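Local structure of protein piwi (Drosophila melanogaster, 6KR6) at residues N605-S610 and L803-Y808; F726-Q731 and L760-C765; L767-S772 and C781-K786. The protein binds piRNAs of 24 to 30 nucleotides and, in complex with them, governs the methylation and repression of transposable elements. All coordinates share one frame; numbering follows the deposited sequence.

Interaction 1 (N605-S610 and L803-Y808)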
loop_
_atom_site.group_PDB
_atom_site.type_symbol
_atom_site.label_atom_id
_atom_site.label_comp_id
_atom_site.label_asym_id
_atom_site.label_seq_id
_atom_site.Cartn_x
_atom_site.Cartn_y
_atom_site.Cartn_z
ATOM N N ASN A 605 -27.257 16.541 5.755
ATOM C CA ASN A 605 -27.329 16.347 4.311
ATOM C C ASN A 605 -27.045 14.902 3.919
ATOM O O ASN A 605 -27.825 14.292 3.181
ATOM C CB ASN A 605 -26.357 17.298 3.611
ATOM C CG ASN A 605 -26.431 17.212 2.100
ATOM O OD1 ASN A 605 -27.340 16.594 1.541
ATOM N ND2 ASN A 605 -25.479 17.843 1.426
ATOM N N SER A 606 -25.928 14.347 4.394
ATOM C CA SER A 606 -25.570 12.948 4.150
ATOM C C SER A 606 -25.416 12.651 2.658
ATOM O O SER A 606 -25.926 11.654 2.143
ATOM C CB SER A 606 -26.590 12.005 4.794
ATOM O OG SER A 606 -26.553 10.725 4.189
ATOM N N THR A 607 -24.691 13.523 1.961
ATOM C CA THR A 607 -24.327 13.299 0.569
ATOM C C THR A 607 -22.834 13.550 0.407
ATOM O O THR A 607 -22.149 13.979 1.338
ATOM C CB THR A 607 -25.129 14.192 -0.387
ATOM O OG1 THR A 607 -26.298 14.681 0.279
ATOM C CG2 THR A 607 -25.556 13.399 -1.617
ATOM N N TYR A 608 -22.327 13.274 -0.791
ATOM C CA TYR A 608 -20.898 13.320 -1.047
ATOM C C TYR A 608 -20.614 14.063 -2.345
ATOM O O TYR A 608 -21.427 14.071 -3.272
ATOM C CB TYR A 608 -20.305 11.905 -1.097
ATOM C CG TYR A 608 -20.451 11.140 0.203
ATOM C CD1 TYR A 608 -19.420 11.108 1.133
ATOM C CD2 TYR A 608 -21.624 10.459 0.504
ATOM C CE1 TYR A 608 -19.550 10.414 2.323
ATOM C CE2 TYR A 608 -21.762 9.762 1.689
ATOM C CZ TYR A 608 -20.721 9.743 2.595
ATOM O OH TYR A 608 -20.849 9.054 3.778
ATOM N N PHE A 609 -19.441 14.687 -2.391
ATOM C CA PHE A 609 -18.981 15.483 -3.519
ATOM C C PHE A 609 -17.660 14.900 -3.998
ATOM O O PHE A 609 -16.751 14.682 -3.192
ATOM C CB PHE A 609 -18.827 16.951 -3.098
ATOM C CG PHE A 609 -18.109 17.810 -4.098
ATOM C CD1 PHE A 609 -18.806 18.441 -5.114
ATOM C CD2 PHE A 609 -16.744 18.017 -4.000
ATOM C CE1 PHE A 609 -18.150 19.244 -6.024
ATOM C CE2 PHE A 609 -16.084 18.819 -4.907
ATOM C CZ PHE A 609 -16.788 19.431 -5.924
ATOM N N SER A 610 -17.554 14.637 -5.299
ATOM C CA SER A 610 -16.415 13.908 -5.843
ATOM C C SER A 610 -15.819 14.647 -7.030
ATOM O O SER A 610 -16.535 14.976 -7.982
ATOM C CB SER A 610 -16.830 12.494 -6.260
ATOM O OG SER A 610 -18.007 12.518 -7.047
ATOM N N LEU A 803 -21.930 15.650 -12.448
ATOM C CA LEU A 803 -22.067 14.472 -11.605
ATOM C C LEU A 803 -21.374 14.628 -10.256
ATOM O O LEU A 803 -21.055 13.619 -9.615
ATOM C CB LEU A 803 -21.514 13.248 -12.338
ATOM C CG LEU A 803 -21.944 13.133 -13.801
ATOM C CD1 LEU A 803 -21.103 12.110 -14.554
ATOM C CD2 LEU A 803 -23.419 12.786 -13.885
ATOM N N GLU A 804 -21.143 15.867 -9.810
ATOM C CA GLU A 804 -20.351 16.097 -8.603
ATOM C C GLU A 804 -20.984 15.471 -7.366
ATOM O O GLU A 804 -20.268 15.086 -6.435
ATOM C CB GLU A 804 -20.156 17.598 -8.383
ATOM C CG GLU A 804 -19.112 18.240 -9.277
ATOM C CD GLU A 804 -19.064 19.751 -9.129
ATOM O OE1 GLU A 804 -17.996 20.344 -9.396
ATOM O OE2 GLU A 804 -20.091 20.346 -8.739
ATOM N N LYS A 805 -22.311 15.362 -7.330
ATOM C CA LYS A 805 -23.018 14.903 -6.142
ATOM C C LYS A 805 -23.524 13.471 -6.263
ATOM O O LYS A 805 -24.307 13.027 -5.417
ATOM C CB LYS A 805 -24.186 15.842 -5.834
ATOM C CG LYS A 805 -23.773 17.231 -5.380
ATOM C CD LYS A 805 -23.126 17.187 -4.008
ATOM C CE LYS A 805 -23.992 16.424 -3.016
ATOM N NZ LYS A 805 -25.397 16.922 -2.995
ATOM N N LYS A 806 -23.094 12.734 -7.281
ATOM C CA LYS A 806 -23.586 11.392 -7.531
ATOM C C LYS A 806 -22.442 10.392 -7.449
ATOM O O LYS A 806 -21.284 10.726 -7.719
ATOM C CB LYS A 806 -24.266 11.310 -8.902
ATOM C CG LYS A 806 -25.347 12.360 -9.103
ATOM C CD LYS A 806 -25.995 12.255 -10.474
ATOM C CE LYS A 806 -27.133 13.257 -10.615
ATOM N NZ LYS A 806 -27.833 13.129 -11.921
ATOM N N PHE A 807 -22.775 9.163 -7.064
ATOM C CA PHE A 807 -21.803 8.070 -6.999
ATOM C C PHE A 807 -21.677 7.361 -8.342
ATOM O O PHE A 807 -21.763 6.138 -8.433
ATOM C CB PHE A 807 -22.196 7.087 -5.903
ATOM C CG PHE A 807 -21.813 7.528 -4.523
ATOM C CD1 PHE A 807 -20.483 7.708 -4.184
ATOM C CD2 PHE A 807 -22.779 7.738 -3.555
ATOM C CE1 PHE A 807 -20.124 8.104 -2.913
ATOM C CE2 PHE A 807 -22.425 8.133 -2.281
ATOM C CZ PHE A 807 -21.095 8.315 -1.961
ATOM N N TYR A 808 -21.458 8.147 -9.400
ATOM C CA TYR A 808 -21.453 7.603 -10.755
ATOM C C TYR A 808 -20.354 6.568 -10.957
ATOM O O TYR A 808 -20.497 5.668 -11.793
ATOM C CB TYR A 808 -21.309 8.741 -11.771
ATOM C CG TYR A 808 -20.085 9.620 -11.583
ATOM C CD1 TYR A 808 -20.036 10.574 -10.575
ATOM C CD2 TYR A 808 -18.990 9.512 -12.433
ATOM C CE1 TYR A 808 -18.925 11.381 -10.403
ATOM C CE2 TYR A 808 -17.876 10.319 -12.270
ATOM C CZ TYR A 808 -17.849 11.251 -11.253
ATOM O OH TYR A 808 -16.744 12.057 -11.087
#
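The carbonyl oxygen of Glu804 is gripped by three groups of the facing strand. Ser610 N donates to Glu804 O at 3.0 Å, lying in the carbonyl plane with a C=O...N angle of 150°. Ser610 OG adds a second, weak bond to the same oxygen, which its first torsion allows by setting OG between the backbone N and the carbonyl carbon (chi1 49°). Phe609 CA completes the grip with a C-H...O contact of 3.2 Å to Glu804 O. A reciprocal contact runs from Lys805 CA to Tyr608 O at 3.4 Å, so backbone meets backbone in both directions. Serine suits this place, being small enough to let the opposing chain come close and carrying a second donor.

The strand is part of 608-614, at the edge of the RNase H-like sheet of the Piwi domain, where Phe609 pairs by its backbone with Ala598. Its other side receives the type I turn Leu803-Lys806, close to the C-terminus, with Glu804 and Lys805 at the turn's corners.

Side chains extend the contact on both sides of this backbone pairing. Phe609 and Glu804 lie alongside each other and point the same way, the carboxylate carbon Glu804 CD reaching the edge of the ring at Phe609 CE1. Lys805 bends at chi2 and chi3 and passes Tyr608 O, which brings its CE against Thr607 CB at 3.6 Å, the two side chains crossing at about a right angle. Its aliphatic part thus packs while its amine makes a salt bridge with Glu639. Deeper in, Phe807, at the centre of an inverse gamma turn, brings CZ to Tyr608 CD2; the ring centroids are 5.3 Å apart and the planes inclined at 46°.

Interaction 2 (F726-Q731 and L760-C765)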
loop_
_atom_site.group_PDB
_atom_site.type_symbol
_atom_site.label_atom_id
_atom_site.label_comp_id
_atom_site.label_asym_id
_atom_site.label_seq_id
_atom_site.Cartn_x
_atom_site.Cartn_y
_atom_site.Cartn_z
ATOM N N PHE A 726 -2.103 4.637 15.133
ATOM C CA PHE A 726 -2.652 3.398 15.670
ATOM C C PHE A 726 -2.924 2.432 14.526
ATOM O O PHE A 726 -2.813 2.777 13.346
ATOM C CB PHE A 726 -3.927 3.656 16.484
ATOM C CG PHE A 726 -5.048 4.276 15.693
ATOM C CD1 PHE A 726 -5.165 5.652 15.593
ATOM C CD2 PHE A 726 -5.994 3.482 15.063
ATOM C CE1 PHE A 726 -6.198 6.226 14.873
ATOM C CE2 PHE A 726 -7.028 4.049 14.341
ATOM C CZ PHE A 726 -7.130 5.423 14.246
ATOM N N TYR A 727 -3.269 1.205 14.901
ATOM C CA TYR A 727 -3.711 0.179 13.972
ATOM C C TYR A 727 -5.184 -0.120 14.212
ATOM O O TYR A 727 -5.685 -0.002 15.334
ATOM C CB TYR A 727 -2.895 -1.110 14.123
ATOM C CG TYR A 727 -1.427 -0.975 13.785
ATOM C CD1 TYR A 727 -1.003 -0.876 12.466
ATOM C CD2 TYR A 727 -0.463 -0.970 14.785
ATOM C CE1 TYR A 727 0.339 -0.761 12.153
ATOM C CE2 TYR A 727 0.881 -0.857 14.482
ATOM C CZ TYR A 727 1.276 -0.753 13.166
ATOM O OH TYR A 727 2.614 -0.640 12.865
ATOM N N LEU A 728 -5.874 -0.511 13.146
ATOM C CA LEU A 728 -7.284 -0.859 13.229
ATOM C C LEU A 728 -7.573 -1.994 12.262
ATOM O O LEU A 728 -7.122 -1.970 11.112
ATOM C CB LEU A 728 -8.177 0.348 12.916
ATOM C CG LEU A 728 -9.663 0.098 12.633
ATOM C CD1 LEU A 728 -10.392 -0.386 13.875
ATOM C CD2 LEU A 728 -10.335 1.346 12.070
ATOM N N VAL A 729 -8.305 -2.990 12.741
ATOM C CA VAL A 729 -8.865 -4.039 11.902
ATOM C C VAL A 729 -10.354 -3.753 11.786
ATOM O O VAL A 729 -11.088 -3.811 12.778
ATOM C CB VAL A 729 -8.600 -5.436 12.477
ATOM C CG1 VAL A 729 -9.531 -6.455 11.837
ATOM C CG2 VAL A 729 -7.151 -5.831 12.256
ATOM N N SER A 730 -10.799 -3.418 10.581
ATOM C CA SER A 730 -12.191 -3.073 10.331
ATOM C C SER A 730 -12.922 -4.096 9.481
ATOM O O SER A 730 -14.106 -4.342 9.708
ATOM C CB SER A 730 -12.277 -1.702 9.654
ATOM O OG SER A 730 -11.470 -1.662 8.490
ATOM N N GLN A 731 -12.248 -4.707 8.512
ATOM C CA GLN A 731 -12.866 -5.655 7.596
ATOM C C GLN A 731 -12.387 -7.061 7.932
ATOM O O GLN A 731 -11.193 -7.357 7.816
ATOM C CB GLN A 731 -12.529 -5.306 6.146
ATOM C CG GLN A 731 -13.163 -6.225 5.116
ATOM C CD GLN A 731 -12.752 -5.872 3.700
ATOM O OE1 GLN A 731 -11.612 -6.104 3.296
ATOM N NE2 GLN A 731 -13.678 -5.301 2.938
ATOM N N LEU A 760 -14.555 7.312 15.554
ATOM C CA LEU A 760 -15.035 8.020 14.371
ATOM C C LEU A 760 -14.511 7.378 13.094
ATOM O O LEU A 760 -15.235 7.278 12.097
ATOM C CB LEU A 760 -14.629 9.492 14.437
ATOM C CG LEU A 760 -14.885 10.330 13.182
ATOM C CD1 LEU A 760 -16.358 10.312 12.803
ATOM C CD2 LEU A 760 -14.400 11.758 13.382
ATOM N N THR A 761 -13.251 6.940 13.102
ATOM C CA THR A 761 -12.700 6.280 11.922
ATOM C C THR A 761 -13.383 4.938 11.671
ATOM O O THR A 761 -13.707 4.600 10.522
ATOM C CB THR A 761 -11.191 6.099 12.082
ATOM O OG1 THR A 761 -10.592 7.361 12.405
ATOM C CG2 THR A 761 -10.584 5.574 10.796
ATOM N N TYR A 762 -13.623 4.165 12.732
ATOM C CA TYR A 762 -14.343 2.906 12.572
ATOM C C TYR A 762 -15.756 3.145 12.046
ATOM O O TYR A 762 -16.265 2.360 11.238
ATOM C CB TYR A 762 -14.376 2.145 13.899
ATOM C CG TYR A 762 -14.939 0.742 13.788
ATOM C CD1 TYR A 762 -14.390 -0.182 12.908
ATOM C CD2 TYR A 762 -16.011 0.338 14.575
ATOM C CE1 TYR A 762 -14.897 -1.464 12.806
ATOM C CE2 TYR A 762 -16.523 -0.943 14.482
ATOM C CZ TYR A 762 -15.963 -1.839 13.597
ATOM O OH TYR A 762 -16.471 -3.114 13.502
ATOM N N LYS A 763 -16.398 4.230 12.491
ATOM C CA LYS A 763 -17.702 4.603 11.948
ATOM C C LYS A 763 -17.610 4.909 10.460
ATOM O O LYS A 763 -18.386 4.382 9.654
ATOM C CB LYS A 763 -18.260 5.813 12.700
ATOM C CG LYS A 763 -18.879 5.505 14.050
ATOM C CD LYS A 763 -19.342 6.785 14.727
ATOM C CE LYS A 763 -19.880 6.527 16.125
ATOM N NZ LYS A 763 -21.084 5.650 16.116
ATOM N N MET A 764 -16.661 5.769 10.078
ATOM C CA MET A 764 -16.491 6.126 8.674
ATOM C C MET A 764 -16.132 4.923 7.816
ATOM O O MET A 764 -16.271 4.984 6.590
ATOM C CB MET A 764 -15.420 7.210 8.530
ATOM C CG MET A 764 -15.763 8.527 9.216
ATOM S SD MET A 764 -17.337 9.225 8.682
ATOM C CE MET A 764 -17.074 9.352 6.916
ATOM N N CYS A 765 -15.655 3.841 8.431
ATOM C CA CYS A 765 -15.424 2.595 7.706
ATOM C C CYS A 765 -16.709 1.851 7.340
ATOM O O CYS A 765 -16.628 0.823 6.660
ATOM C CB CYS A 765 -14.515 1.674 8.523
ATOM S SG CYS A 765 -12.752 2.041 8.370
#
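Leu728 and Tyr762 make the apolar core of this contact, crossing at about a right angle with Leu728 CD1 set 4.1 Å from Tyr762 CD1. The leucine's CG stands anti to the backbone N (chi1 166°), and its two methyl branches serve different partners: while CD1 meets the tyrosine, CD2 lies 4.4 Å from Thr761 CG2 and a similar distance from Cys765 SG. A branched aliphatic side chain fits here because its two methyls can pack against two helix residues and the cysteine just beyond the helix.

Two aromatic rings take part by their edges. Tyr762 CE1 approaches Ser730 CA at 4.0 Å, near the plane of the tyrosine ring. Phe726 presents CZ at its rim to Thr761 OG1.

The contact joins strand 725-729 to helix 754-764 within the RNase H-like Piwi domain. The axes of 726-729 and 760-764 come within 10.2 Å at closest approach, their N-to-C directions 35° apart, and Phe726 and Leu728 point toward the helix while Val729 points away. On another side of the same helix, Leu760 and Met764 touch strand 575-584, so the helix packs against both strands.

Polar atoms at this buried boundary find their bonds elsewhere. Ser730 OG sits 3.9 Å from Cys765 SG but is hydrogen-bonded to Thr775 O, and the small serine and cysteine let the chains stay close. Thr761 OG1 is hydrogen-bonded to Met757 O in the preceding helical turn and to Tyr650 OH, while the threonine's methyl group faces Leu728.

Interaction 3 (L767-S772 and C781-K786). With HG (mercury (II) ion), chain G; nucleotides of chain B.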
loop_
_atom_site.group_PDB
_atom_site.type_symbol
_atom_site.label_atom_id
_atom_site.label_comp_id
_atom_site.label_asym_id
_atom_site.label_seq_id
_atom_site.Cartn_x
_atom_site.Cartn_y
_atom_site.Cartn_z
ATOM N N LEU A 767 -19.392 3.126 5.570
ATOM C CA LEU A 767 -20.199 3.916 4.647
ATOM C C LEU A 767 -19.829 3.711 3.178
ATOM O O LEU A 767 -20.087 4.584 2.347
ATOM C CB LEU A 767 -20.103 5.399 5.006
ATOM C CG LEU A 767 -20.705 5.838 6.343
ATOM C CD1 LEU A 767 -20.226 7.234 6.707
ATOM C CD2 LEU A 767 -22.224 5.791 6.290
ATOM N N TYR A 768 -19.232 2.572 2.832
ATOM C CA TYR A 768 -18.963 2.249 1.433
ATOM C C TYR A 768 -20.135 1.430 0.905
ATOM O O TYR A 768 -20.289 0.256 1.252
ATOM C CB TYR A 768 -17.645 1.498 1.275
ATOM C CG TYR A 768 -17.247 1.292 -0.172
ATOM C CD1 TYR A 768 -16.936 2.374 -0.986
ATOM C CD2 TYR A 768 -17.182 0.018 -0.722
ATOM C CE1 TYR A 768 -16.577 2.195 -2.309
ATOM C CE2 TYR A 768 -16.819 -0.171 -2.042
ATOM C CZ TYR A 768 -16.519 0.919 -2.830
ATOM O OH TYR A 768 -16.160 0.732 -4.144
ATOM N N TYR A 769 -20.951 2.048 0.052
ATOM C CA TYR A 769 -22.244 1.489 -0.317
ATOM C C TYR A 769 -22.157 0.335 -1.309
ATOM O O TYR A 769 -23.154 -0.373 -1.490
ATOM C CB TYR A 769 -23.135 2.597 -0.878
ATOM C CG TYR A 769 -23.465 3.662 0.143
ATOM C CD1 TYR A 769 -23.770 3.319 1.455
ATOM C CD2 TYR A 769 -23.458 5.007 -0.199
ATOM C CE1 TYR A 769 -24.066 4.285 2.394
ATOM C CE2 TYR A 769 -23.752 5.982 0.734
ATOM C CZ TYR A 769 -24.057 5.615 2.029
ATOM O OH TYR A 769 -24.348 6.583 2.960
ATOM N N ASN A 770 -21.012 0.123 -1.955
ATOM C CA ASN A 770 -20.858 -1.045 -2.812
ATOM C C ASN A 770 -20.572 -2.317 -2.028
ATOM O O ASN A 770 -20.542 -3.399 -2.624
ATOM C CB ASN A 770 -19.742 -0.818 -3.837
ATOM C CG ASN A 770 -20.266 -0.318 -5.170
ATOM O OD1 ASN A 770 -21.394 0.162 -5.266
ATOM N ND2 ASN A 770 -19.445 -0.432 -6.209
ATOM N N TRP A 771 -20.362 -2.216 -0.717
ATOM C CA TRP A 771 -20.041 -3.364 0.121
ATOM C C TRP A 771 -20.920 -3.317 1.361
ATOM O O TRP A 771 -20.865 -2.348 2.124
ATOM C CB TRP A 771 -18.555 -3.357 0.500
ATOM C CG TRP A 771 -18.106 -4.562 1.269
ATOM C CD1 TRP A 771 -17.768 -4.611 2.590
ATOM C CD2 TRP A 771 -17.940 -5.894 0.764
ATOM N NE1 TRP A 771 -17.402 -5.888 2.940
ATOM C CE2 TRP A 771 -17.500 -6.695 1.837
ATOM C CE3 TRP A 771 -18.123 -6.487 -0.489
ATOM C CZ2 TRP A 771 -17.240 -8.057 1.696
ATOM C CZ3 TRP A 771 -17.863 -7.839 -0.628
ATOM C CH2 TRP A 771 -17.426 -8.608 0.459
ATOM N N SER A 772 -21.727 -4.359 1.560
ATOM C CA SER A 772 -22.660 -4.410 2.685
ATOM C C SER A 772 -21.955 -4.758 3.992
ATOM O O SER A 772 -22.354 -5.693 4.695
ATOM C CB SER A 772 -23.773 -5.419 2.395
ATOM O OG SER A 772 -23.234 -6.636 1.913
ATOM N N CYS A 781 -12.096 7.223 1.470
ATOM C CA CYS A 781 -10.839 6.806 0.854
ATOM C C CYS A 781 -11.070 5.729 -0.201
ATOM O O CYS A 781 -10.458 5.761 -1.278
ATOM C CB CYS A 781 -9.873 6.310 1.930
ATOM S SG CYS A 781 -8.160 6.857 1.736
ATOM N N GLN A 782 -11.950 4.766 0.088
ATOM C CA GLN A 782 -12.277 3.742 -0.898
ATOM C C GLN A 782 -13.001 4.349 -2.096
ATOM O O GLN A 782 -12.786 3.930 -3.239
ATOM C CB GLN A 782 -13.124 2.645 -0.251
ATOM C CG GLN A 782 -13.407 1.457 -1.157
ATOM C CD GLN A 782 -12.262 0.464 -1.204
ATOM O OE1 GLN A 782 -11.578 0.238 -0.205
ATOM N NE2 GLN A 782 -12.048 -0.136 -2.369
ATOM N N TYR A 783 -13.858 5.346 -1.852
ATOM C CA TYR A 783 -14.495 6.070 -2.949
ATOM C C TYR A 783 -13.458 6.759 -3.825
ATOM O O TYR A 783 -13.547 6.717 -5.059
ATOM C CB TYR A 783 -15.485 7.098 -2.399
ATOM C CG TYR A 783 -16.777 6.523 -1.857
ATOM C CD1 TYR A 783 -17.490 5.567 -2.567
ATOM C CD2 TYR A 783 -17.287 6.946 -0.634
ATOM C CE1 TYR A 783 -18.671 5.047 -2.074
ATOM C CE2 TYR A 783 -18.464 6.429 -0.133
ATOM C CZ TYR A 783 -19.151 5.481 -0.857
ATOM O OH TYR A 783 -20.324 4.967 -0.358
ATOM N N ALA A 784 -12.472 7.410 -3.202
ATOM C CA ALA A 784 -11.426 8.078 -3.966
ATOM C C ALA A 784 -10.623 7.080 -4.786
ATOM O O ALA A 784 -10.308 7.342 -5.952
ATOM C CB ALA A 784 -10.509 8.865 -3.032
ATOM N N LYS A 785 -10.286 5.928 -4.197
ATOM C CA LYS A 785 -9.555 4.917 -4.956
ATOM C C LYS A 785 -10.386 4.405 -6.124
ATOM O O LYS A 785 -9.871 4.242 -7.236
ATOM C CB LYS A 785 -9.134 3.755 -4.054
ATOM C CG LYS A 785 -8.029 2.896 -4.665
ATOM C CD LYS A 785 -7.862 1.556 -3.960
ATOM C CE LYS A 785 -8.782 0.497 -4.549
ATOM N NZ LYS A 785 -8.469 -0.859 -4.013
ATOM N N LYS A 786 -11.678 4.156 -5.894
ATOM C CA LYS A 786 -12.557 3.691 -6.962
ATOM C C LYS A 786 -12.605 4.695 -8.108
ATOM O O LYS A 786 -12.441 4.330 -9.279
ATOM C CB LYS A 786 -13.960 3.441 -6.408
ATOM C CG LYS A 786 -14.932 2.806 -7.395
ATOM C CD LYS A 786 -14.775 1.293 -7.432
ATOM C CE LYS A 786 -15.712 0.657 -8.449
ATOM N NZ LYS A 786 -15.287 0.947 -9.846
HETATM HG HG HG G . -7.959 4.573 0.225
ATOM P P U B 4 -16.097 -3.136 -5.916
ATOM O OP1 U B 4 -16.261 -1.691 -5.620
ATOM O OP2 U B 4 -16.001 -3.600 -7.325
ATOM O "O5'" U B 4 -14.802 -3.643 -5.143
ATOM C "C5'" U B 4 -14.799 -3.733 -3.723
ATOM C "C4'" U B 4 -14.016 -4.927 -3.240
ATOM O "O4'" U B 4 -14.576 -6.136 -3.822
ATOM C "C3'" U B 4 -12.530 -4.923 -3.598
ATOM O "O3'" U B 4 -11.771 -5.463 -2.517
ATOM C "C2'" U B 4 -12.461 -5.863 -4.798
ATOM O "O2'" U B 4 -11.209 -6.488 -4.986
ATOM C "C1'" U B 4 -13.556 -6.874 -4.468
ATOM N N1 U B 4 -14.131 -7.529 -5.653
ATOM C C2 U B 4 -14.638 -8.808 -5.514
ATOM O O2 U B 4 -14.652 -9.406 -4.450
ATOM N N3 U B 4 -15.145 -9.356 -6.666
ATOM C C4 U B 4 -15.184 -8.774 -7.917
ATOM O O4 U B 4 -15.672 -9.398 -8.861
ATOM C C5 U B 4 -14.630 -7.457 -7.981
ATOM C C6 U B 4 -14.131 -6.896 -6.874
ATOM P P U B 3 -19.930 -3.811 -9.719
ATOM O OP1 U B 3 -19.715 -2.346 -9.589
ATOM O OP2 U B 3 -19.279 -4.563 -10.821
ATOM O "O5'" U B 3 -19.507 -4.485 -8.339
ATOM C "C5'" U B 3 -19.907 -3.919 -7.100
ATOM C "C4'" U B 3 -19.454 -4.766 -5.936
ATOM O "O4'" U B 3 -20.018 -6.095 -6.042
ATOM C "C3'" U B 3 -17.956 -5.003 -5.825
ATOM O "O3'" U B 3 -17.300 -3.918 -5.191
ATOM C "C2'" U B 3 -17.869 -6.304 -5.026
ATOM O "O2'" U B 3 -17.926 -6.045 -3.631
ATOM C "C1'" U B 3 -19.155 -7.032 -5.439
ATOM N N1 U B 3 -18.925 -8.164 -6.367
ATOM C C2 U B 3 -18.659 -9.395 -5.792
ATOM O O2 U B 3 -18.599 -9.558 -4.585
ATOM N N3 U B 3 -18.462 -10.426 -6.676
ATOM C C4 U B 3 -18.509 -10.356 -8.053
ATOM O O4 U B 3 -18.308 -11.376 -8.715
ATOM C C5 U B 3 -18.795 -9.053 -8.574
ATOM C C6 U B 3 -18.991 -8.027 -7.735
#
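Tyr783 OH sits between two backbone groups of the loop: Tyr769 N donates to it at 3.0 Å with an N-H...O angle of 155°, and it makes a weak bond of its own to Leu767 O. A tyrosine suits this place, since a single hydroxyl can both accept and donate. Tyr768 OH donates to OP1 of U4 of chain B at 2.8 Å. That same phosphate oxygen receives a weak bond from Asn770 ND2, whose stronger partner is Leu810 O, and Lys786 CE comes within 3.7 Å of it.

The type I turn Tyr768-Trp771 thus meets helix 779-795 of the Piwi domain at the RNA backbone, consistent with guide binding as in other Argonautes.

With CG anti to the backbone N (chi1 -173°), Tyr768 lays its ring against the helix. Gln782 CG makes a CH-pi contact over one face, 3.5 Å from the centroid, and Tyr783 leans on the ring obliquely, the planes at 48°. An alanine in place of Tyr768 would probably leave OP1 without its principal partner here and open a gap beside Gln782 and Tyr783. One residue before Gln782, Cys781 SG binds a mercury ion together with Asp652 OD2.

How the interactions relate
Interactions 1 and 3 are directly packed together, their centres about 12 Å apart, with Phe807 CE1 meeting Tyr783 CZ at 3.5 Å. Interaction 2, centred about 14 Å from interaction 3, reaches it through Gln731 NE2 and Trp771 NE1, 3.8 Å apart, but does not touch interaction 1, whose centre is about 22 Å away. Interaction 3 holds the U4 phosphate of the RNA, and its Asn770 side chain is about 4 Å from a zinc ion bound by Gln556 and Leu810; in interaction 1 the side chain of Phe807 is about 9 Å from a bound zinc ion. In interaction 2, Cys765 is about 12 Å, side chain to side chain, from Asp652, an active-site residue by similarity.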